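Local coordinates for protein disulfide isomerase (Pseudomonas aeruginosa, PDB 4N30) that probably acts as a thiol-disulfide oxidoreductase of the DsbA subfamily, with a thioredoxin fold, in the machinery that introduces disulfide bonds, at residues A[68-72]-A[200-204]; A[195-199]-A[211-215]. All blocks are in the same frame, centred on the assembly; numbering follows the deposited sequence.

Interaction 1: A[68-72]-A[200-204]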
ATOM      1  N   PHE A  68       4.389 -10.518  -6.574  1.00 10.66           N
ATOM      2  CA  PHE A  68       4.632  -9.307  -7.397  1.00 11.92           C
ATOM      3  C   PHE A  68       4.779  -8.065  -6.539  1.00 11.22           C
ATOM      4  O   PHE A  68       5.684  -7.249  -6.719  1.00 12.05           O
ATOM      5  CB  PHE A  68       3.480  -9.168  -8.430  1.00 12.83           C
ATOM      6  CG  PHE A  68       3.334 -10.324  -9.380  1.00 13.27           C
ATOM      7  CD1 PHE A  68       4.272 -10.522 -10.433  1.00 18.59           C
ATOM      8  CD2 PHE A  68       2.207 -11.160  -9.272  1.00 15.61           C
ATOM      9  CE1 PHE A  68       4.065 -11.623 -11.332  1.00 20.11           C
ATOM     10  CE2 PHE A  68       1.985 -12.191 -10.200  1.00 18.79           C
ATOM     11  CZ  PHE A  68       2.893 -12.421 -11.206  1.00 18.42           C
ATOM     12  N   CYS A  69       3.870  -7.958  -5.595  1.00 10.05           N
ATOM     13  CA  CYS A  69       3.969  -6.818  -4.667  1.00 10.09           C
ATOM     14  C   CYS A  69       5.261  -6.865  -3.861  1.00 10.33           C
ATOM     15  O   CYS A  69       5.816  -5.785  -3.585  1.00 11.09           O
ATOM     16  CB  CYS A  69       2.765  -6.827  -3.751  1.00  9.69           C
ATOM     17  SG  CYS A  69       1.200  -6.470  -4.567  1.00 11.41           S
ATOM     18  N   LYS A  70       5.704  -8.071  -3.470  1.00 10.31           N
ATOM     19  CA  LYS A  70       6.919  -8.122  -2.751  1.00 11.20           C
ATOM     20  C   LYS A  70       8.150  -7.573  -3.519  1.00 11.45           C
ATOM     21  O   LYS A  70       8.935  -6.817  -2.979  1.00 12.42           O
ATOM     22  CB  LYS A  70       7.162  -9.610  -2.298  1.00 12.03           C
ATOM     23  CG  LYS A  70       8.517  -9.780  -1.583  1.00 12.75           C
ATOM     24  CD  LYS A  70       8.693 -11.175  -1.016  1.00 15.78           C
ATOM     25  CE  LYS A  70       9.996 -11.250  -0.311  1.00 14.89           C
ATOM     26  NZ  LYS A  70      10.275 -12.483   0.515  1.00 18.00           N
ATOM     27  N   VAL A  71       8.273  -7.915  -4.785  0.50 12.52           N
ATOM     28  CA  VAL A  71       9.454  -7.375  -5.490  0.50 12.86           C
ATOM     29  C   VAL A  71       9.204  -5.930  -5.961  0.50 12.45           C
ATOM     30  O   VAL A  71      10.103  -5.141  -6.118  0.50 13.24           O
ATOM     31  CB  VAL A  71       9.887  -8.306  -6.638  0.50 13.74           C
ATOM     32  CG1 VAL A  71       8.751  -8.467  -7.633  0.50 13.95           C
ATOM     33  CG2 VAL A  71      11.140  -7.815  -7.350  0.50 16.68           C
ATOM     34  N   TYR A  72       7.956  -5.579  -6.220  1.00 12.08           N
ATOM     35  CA  TYR A  72       7.703  -4.269  -6.824  1.00 12.64           C
ATOM     36  C   TYR A  72       7.686  -3.176  -5.814  1.00 11.64           C
ATOM     37  O   TYR A  72       8.152  -2.034  -6.140  1.00 12.63           O
ATOM     38  CB  TYR A  72       6.289  -4.311  -7.524  1.00 12.82           C
ATOM     39  CG  TYR A  72       5.986  -3.098  -8.307  1.00 13.37           C
ATOM     40  CD1 TYR A  72       6.790  -2.747  -9.447  1.00 13.41           C
ATOM     41  CD2 TYR A  72       4.914  -2.315  -8.001  1.00 13.62           C
ATOM     42  CE1 TYR A  72       6.500  -1.602 -10.177  1.00 12.90           C
ATOM     43  CE2 TYR A  72       4.594  -1.197  -8.795  1.00 14.07           C
ATOM     44  CZ  TYR A  72       5.408  -0.880  -9.877  1.00 13.10           C
ATOM     45  OH  TYR A  72       5.045   0.287 -10.578  1.00 15.58           O
ATOM     46  N   GLU A 200      -2.556  -1.733 -14.515  1.00 11.15           N
ATOM     47  CA  GLU A 200      -2.471  -3.062 -13.887  1.00 12.53           C
ATOM     48  C   GLU A 200      -1.111  -3.576 -14.031  1.00 13.71           C
ATOM     49  O   GLU A 200      -0.718  -3.693 -15.210  1.00 15.67           O
ATOM     50  CB  GLU A 200      -3.543  -4.021 -14.455  1.00 14.06           C
ATOM     51  CG  GLU A 200      -3.379  -5.457 -13.758  1.00 13.73           C
ATOM     52  CD  GLU A 200      -4.632  -6.331 -13.860  1.00 13.44           C
ATOM     53  OE1 GLU A 200      -5.776  -5.780 -13.895  1.00 14.68           O
ATOM     54  OE2 GLU A 200      -4.338  -7.549 -14.058  1.00 16.36           O
ATOM     55  N   GLY A 201      -0.469  -4.046 -12.951  1.00 13.29           N
ATOM     56  CA  GLY A 201       0.873  -4.697 -13.043  1.00 14.97           C
ATOM     57  C   GLY A 201       1.978  -3.857 -12.483  1.00 12.06           C
ATOM     58  O   GLY A 201       1.800  -2.790 -11.840  1.00 13.04           O
ATOM     59  N   MET A 202       3.155  -4.482 -12.575  1.00 13.16           N
ATOM     60  CA  MET A 202       4.426  -3.917 -12.130  1.00 14.20           C
ATOM     61  C   MET A 202       4.929  -2.849 -13.066  1.00 13.69           C
ATOM     62  O   MET A 202       5.971  -3.036 -13.772  1.00 16.22           O
ATOM     63  CB  MET A 202       5.494  -4.980 -11.828  1.00 13.34           C
ATOM     64  CG  MET A 202       5.015  -5.962 -10.752  1.00 13.93           C
ATOM     65  SD  MET A 202       6.297  -7.218 -10.391  1.00 17.14           S
ATOM     66  CE  MET A 202       6.547  -7.918 -11.975  1.00 20.54           C
ATOM     67  N   ALA A 203       4.318  -1.675 -13.057  1.00 13.36           N
ATOM     68  CA  ALA A 203       4.648  -0.616 -14.031  1.00 14.19           C
ATOM     69  C   ALA A 203       6.103  -0.180 -13.864  1.00 14.62           C
ATOM     70  O   ALA A 203       6.497   0.282 -12.782  1.00 15.76           O
ATOM     71  CB  ALA A 203       3.711   0.564 -13.787  1.00 13.74           C
ATOM     72  N   ASP A 204       6.837  -0.170 -15.003  1.00 15.15           N
ATOM     73  CA  ASP A 204       8.214   0.258 -15.081  1.00 15.22           C
ATOM     74  C   ASP A 204       8.303   1.760 -15.267  1.00 15.75           C
ATOM     75  O   ASP A 204       7.286   2.475 -15.238  1.00 15.37           O
ATOM     76  CB  ASP A 204       9.014  -0.466 -16.197  1.00 14.81           C
ATOM     77  CG  ASP A 204       8.521  -0.225 -17.536  1.00 18.64           C
ATOM     78  OD1 ASP A 204       7.910   0.787 -17.852  1.00 16.99           O
ATOM     79  OD2 ASP A 204       8.640  -1.119 -18.422  1.00 25.66           O
TER

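Interaction 2: A[195-199]-A[211-215]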
ATOM      1  N   ARG A 195      -7.768  14.270 -11.907  1.00 14.24           N
ATOM      2  CA  ARG A 195      -7.837  13.214 -12.882  1.00 13.41           C
ATOM      3  C   ARG A 195      -6.974  12.029 -12.361  1.00 13.59           C
ATOM      4  O   ARG A 195      -5.931  12.215 -11.689  1.00 13.56           O
ATOM      5  CB  ARG A 195      -7.219  13.797 -14.157  1.00 14.00           C
ATOM      6  CG  ARG A 195      -7.390  12.978 -15.411  1.00 14.98           C
ATOM      7  CD  ARG A 195      -6.787  13.651 -16.607  1.00 16.25           C
ATOM      8  NE  ARG A 195      -7.132  12.962 -17.809  1.00 16.25           N
ATOM      9  CZ  ARG A 195      -6.595  13.328 -18.946  1.00 19.23           C
ATOM     10  NH1 ARG A 195      -5.756  14.381 -19.054  1.00 17.01           N
ATOM     11  NH2 ARG A 195      -7.049  12.695 -20.055  1.00 22.20           N
ATOM     12  N   SER A 196      -7.377  10.829 -12.774  1.00 11.87           N
ATOM     13  CA  SER A 196      -6.586   9.621 -12.415  1.00 12.62           C
ATOM     14  C   SER A 196      -6.549   8.640 -13.544  1.00 12.60           C
ATOM     15  O   SER A 196      -7.297   8.742 -14.501  1.00 13.38           O
ATOM     16  CB  SER A 196      -7.155   8.959 -11.192  1.00 13.11           C
ATOM     17  OG  SER A 196      -8.441   8.405 -11.432  1.00 17.41           O
ATOM     18  N   VAL A 197      -5.578   7.735 -13.466  1.00 11.02           N
ATOM     19  CA  VAL A 197      -5.448   6.686 -14.450  1.00 10.71           C
ATOM     20  C   VAL A 197      -5.041   5.400 -13.743  1.00 11.71           C
ATOM     21  O   VAL A 197      -4.208   5.394 -12.824  1.00 12.17           O
ATOM     22  CB  VAL A 197      -4.448   7.096 -15.532  1.00 12.15           C
ATOM     23  CG1 VAL A 197      -3.012   7.319 -15.031  1.00 13.34           C
ATOM     24  CG2 VAL A 197      -4.329   6.058 -16.634  1.00 13.60           C
ATOM     25  N   LYS A 198      -5.556   4.274 -14.207  1.00 11.63           N
ATOM     26  CA  LYS A 198      -5.274   2.964 -13.600  1.00 12.00           C
ATOM     27  C   LYS A 198      -4.279   2.225 -14.476  1.00 12.06           C
ATOM     28  O   LYS A 198      -4.372   2.180 -15.766  1.00 13.67           O
ATOM     29  CB  LYS A 198      -6.592   2.233 -13.494  1.00 13.48           C
ATOM     30  CG  LYS A 198      -6.370   0.896 -12.821  1.00 15.34           C
ATOM     31  CD  LYS A 198      -7.488  -0.118 -12.996  1.00 17.25           C
ATOM     32  CE  LYS A 198      -8.864   0.378 -12.680  1.00 16.15           C
ATOM     33  NZ  LYS A 198      -9.974  -0.388 -13.424  1.00 17.36           N
ATOM     34  N   LEU A 199      -3.355   1.510 -13.888  1.00 11.92           N
ATOM     35  CA  LEU A 199      -2.383   0.681 -14.595  1.00 11.45           C
ATOM     36  C   LEU A 199      -2.354  -0.623 -13.833  1.00 10.18           C
ATOM     37  O   LEU A 199      -2.089  -0.674 -12.640  1.00 10.44           O
ATOM     38  CB  LEU A 199      -0.976   1.252 -14.553  1.00 14.44           C
ATOM     39  CG  LEU A 199      -0.757   2.745 -14.914  1.00 14.89           C
ATOM     40  CD1 LEU A 199       0.614   3.225 -14.489  1.00 17.87           C
ATOM     41  CD2 LEU A 199      -0.873   2.796 -16.423  1.00 17.55           C
ATOM     42  N   ALA A 211       2.145   7.437 -18.103  1.00 10.73           N
ATOM     43  CA  ALA A 211       0.819   7.640 -17.424  1.00 10.84           C
ATOM     44  C   ALA A 211       0.725   9.061 -16.902  1.00 10.62           C
ATOM     45  O   ALA A 211      -0.368   9.629 -17.034  1.00 10.70           O
ATOM     46  CB  ALA A 211       0.760   6.635 -16.242  1.00 12.59           C
ATOM     47  N   ILE A 212       1.822   9.575 -16.307  1.00 10.62           N
ATOM     48  CA  ILE A 212       1.708  10.963 -15.769  1.00 10.70           C
ATOM     49  C   ILE A 212       1.574  11.940 -16.972  1.00 11.34           C
ATOM     50  O   ILE A 212       0.836  12.918 -16.917  1.00 11.26           O
ATOM     51  CB  ILE A 212       2.905  11.256 -14.839  1.00 11.37           C
ATOM     52  CG1 ILE A 212       2.695  10.436 -13.548  1.00 11.55           C
ATOM     53  CG2 ILE A 212       2.959  12.766 -14.510  1.00 12.45           C
ATOM     54  CD1 ILE A 212       3.949  10.440 -12.694  1.00 15.09           C
ATOM     55  N   ASP A 213       2.293  11.677 -18.071  1.00 10.27           N
ATOM     56  CA  ASP A 213       2.176  12.464 -19.280  1.00 10.77           C
ATOM     57  C   ASP A 213       0.741  12.409 -19.798  1.00 10.41           C
ATOM     58  O   ASP A 213       0.191  13.421 -20.244  1.00 10.61           O
ATOM     59  CB  ASP A 213       3.194  11.952 -20.278  1.00 11.42           C
ATOM     60  CG  ASP A 213       3.141  12.628 -21.580  1.00 12.78           C
ATOM     61  OD1 ASP A 213       3.891  13.569 -21.806  1.00 13.86           O
ATOM     62  OD2 ASP A 213       2.407  12.142 -22.489  1.00 13.51           O
ATOM     63  N   TRP A 214       0.133  11.213 -19.760  1.00  9.72           N
ATOM     64  CA  TRP A 214      -1.277  11.141 -20.165  1.00 10.37           C
ATOM     65  C   TRP A 214      -2.207  11.987 -19.277  1.00 11.51           C
ATOM     66  O   TRP A 214      -3.113  12.671 -19.779  1.00 11.20           O
ATOM     67  CB  TRP A 214      -1.682   9.663 -20.147  1.00 11.22           C
ATOM     68  CG  TRP A 214      -3.111   9.415 -20.583  1.00 10.74           C
ATOM     69  CD1 TRP A 214      -3.512   9.028 -21.878  1.00 10.67           C
ATOM     70  CD2 TRP A 214      -4.291   9.382 -19.771  1.00 11.55           C
ATOM     71  NE1 TRP A 214      -4.890   8.813 -21.900  1.00 11.56           N
ATOM     72  CE2 TRP A 214      -5.397   9.059 -20.649  1.00 11.61           C
ATOM     73  CE3 TRP A 214      -4.537   9.659 -18.422  1.00 11.27           C
ATOM     74  CZ2 TRP A 214      -6.709   8.898 -20.197  1.00 12.42           C
ATOM     75  CZ3 TRP A 214      -5.905   9.524 -17.953  1.00 11.76           C
ATOM     76  CH2 TRP A 214      -6.935   9.151 -18.828  1.00 13.45           C
ATOM     77  N   LEU A 215      -1.906  12.027 -17.978  1.00 10.62           N
ATOM     78  CA  LEU A 215      -2.703  12.862 -17.079  1.00 11.13           C
ATOM     79  C   LEU A 215      -2.507  14.363 -17.376  1.00 11.19           C
ATOM     80  O   LEU A 215      -3.500  15.125 -17.305  1.00 12.64           O
ATOM     81  CB  LEU A 215      -2.317  12.566 -15.640  1.00 11.68           C
ATOM     82  CG  LEU A 215      -2.735  11.220 -15.058  1.00 10.57           C
ATOM     83  CD1 LEU A 215      -2.041  11.059 -13.692  1.00 12.10           C
ATOM     84  CD2 LEU A 215      -4.243  11.141 -14.894  1.00 11.47           C
TER
HETATM   85  O   HOH W   1      -4.851  12.289 -22.010  1.00 22.43           O

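Interaction 1: A[68-72]-A[200-204]
Tyr72 and Met202 bring the two backbones together: their CA atoms lie 6.2 Å apart where helix 67-81 passes the loop between strand 196-200 and helix 205-216. In this thioredoxin fold the helix is the one that begins at a CxxC sequence of the thioredoxin type, probably the redox-active pair; the CB of Cys69, its second cysteine, points away from the loop. Tyr72 and Met202 carry the contact between them. With CG anti to the backbone N (chi1 -173°), the Tyr72 ring reaches out from the helix and lies over Met202, whose CA sits 3.8 Å from the centroid of the Tyr72 ring in a CH-pi contact, 18° off the ring normal. Met202, the centre of an inverse gamma turn, runs its side chain back under the Tyr72 ring toward the helix, the two side chains running antiparallel to one another. A bend at chi3 then turns the methyl CE to the edge of the Phe68 ring, 3.8 Å from Phe68 CD1. The sulfur makes Met-aromatic contacts with both rings, at the edge of Phe68 and obliquely to Tyr72. Pro184 packs against both Phe68 and Tyr72, and Leu186 of strand 185-190 meets Tyr72 and Ala203. At the far end of the Tyr72 ring, OH donates to Ala203 O across 2.6 Å, meeting a lone pair in the carbonyl plane at a C=O...donor angle of 124°.

Interaction 2: A[195-199]-A[211-215]
Arg195 lays its guanidinium over one face of the Trp214 indole, a cation-pi contact with Arg195 CZ 4.2 Å from the centroid of the six-membered ring. The two planes are inclined by 40°, so the group is not stacked parallel to the indole. An extended chain, with CG anti to the backbone N (chi1 -169°), carries the group past Leu215, whose CD2 lies 3.7 Å from Arg195 CG. Arg195 NH1 then gives a weak, bent hydrogen bond of 2.9 Å to Leu215 O. A water accepts from Arg195 NH2 and donates to Trp214 O, adding an indirect link to the helix backbone. Beside this polar patch, Val197 rests CB 3.7 Å from Trp214 CZ3, while its CG1 reaches Leu215 CG at 3.9 Å and Ala211 CB at 4.0 Å. Leu199 CD1 meets the same Ala211 methyl at 3.8 Å. The pairing is that of the last strand and C-terminal helix of the thioredoxin fold, here nearly antiparallel, their segment axes 8.6 Å apart at an angle of 153°. Val197 and Leu199 both point at the helix; Ala211 points back at the strand, and Leu215, one turn on, reaches it with its branched end. Backbone hydrogen bonds tie Val197 to Ile188 and Leu199 to Leu186 on the neighbouring strand. Trp56, in strand 56-62, also touches Leu215, and Arg195 N is hydrogen-bonded to Thr193 OG1 just before it in the chain.

Along the chain the segments come in the order 68-72, 195-199, 200-204 and 211-215, so the two contacts alternate: interaction 1 starts far earlier, on helix 67-81, and its second segment falls between the two of interaction 2. Residues 195-199 and 200-204 are consecutive, yet the centres of the two contacts are about 17 Å apart. Strand 196-200 is an outermost strand of the five-stranded mixed sheet. Interaction 2 packs the helix that follows onto it, while interaction 1 joins the intervening loop to helix 67-81, so the C-terminal strand-loop-helix is joined to the helix that carries the probable redox cysteines.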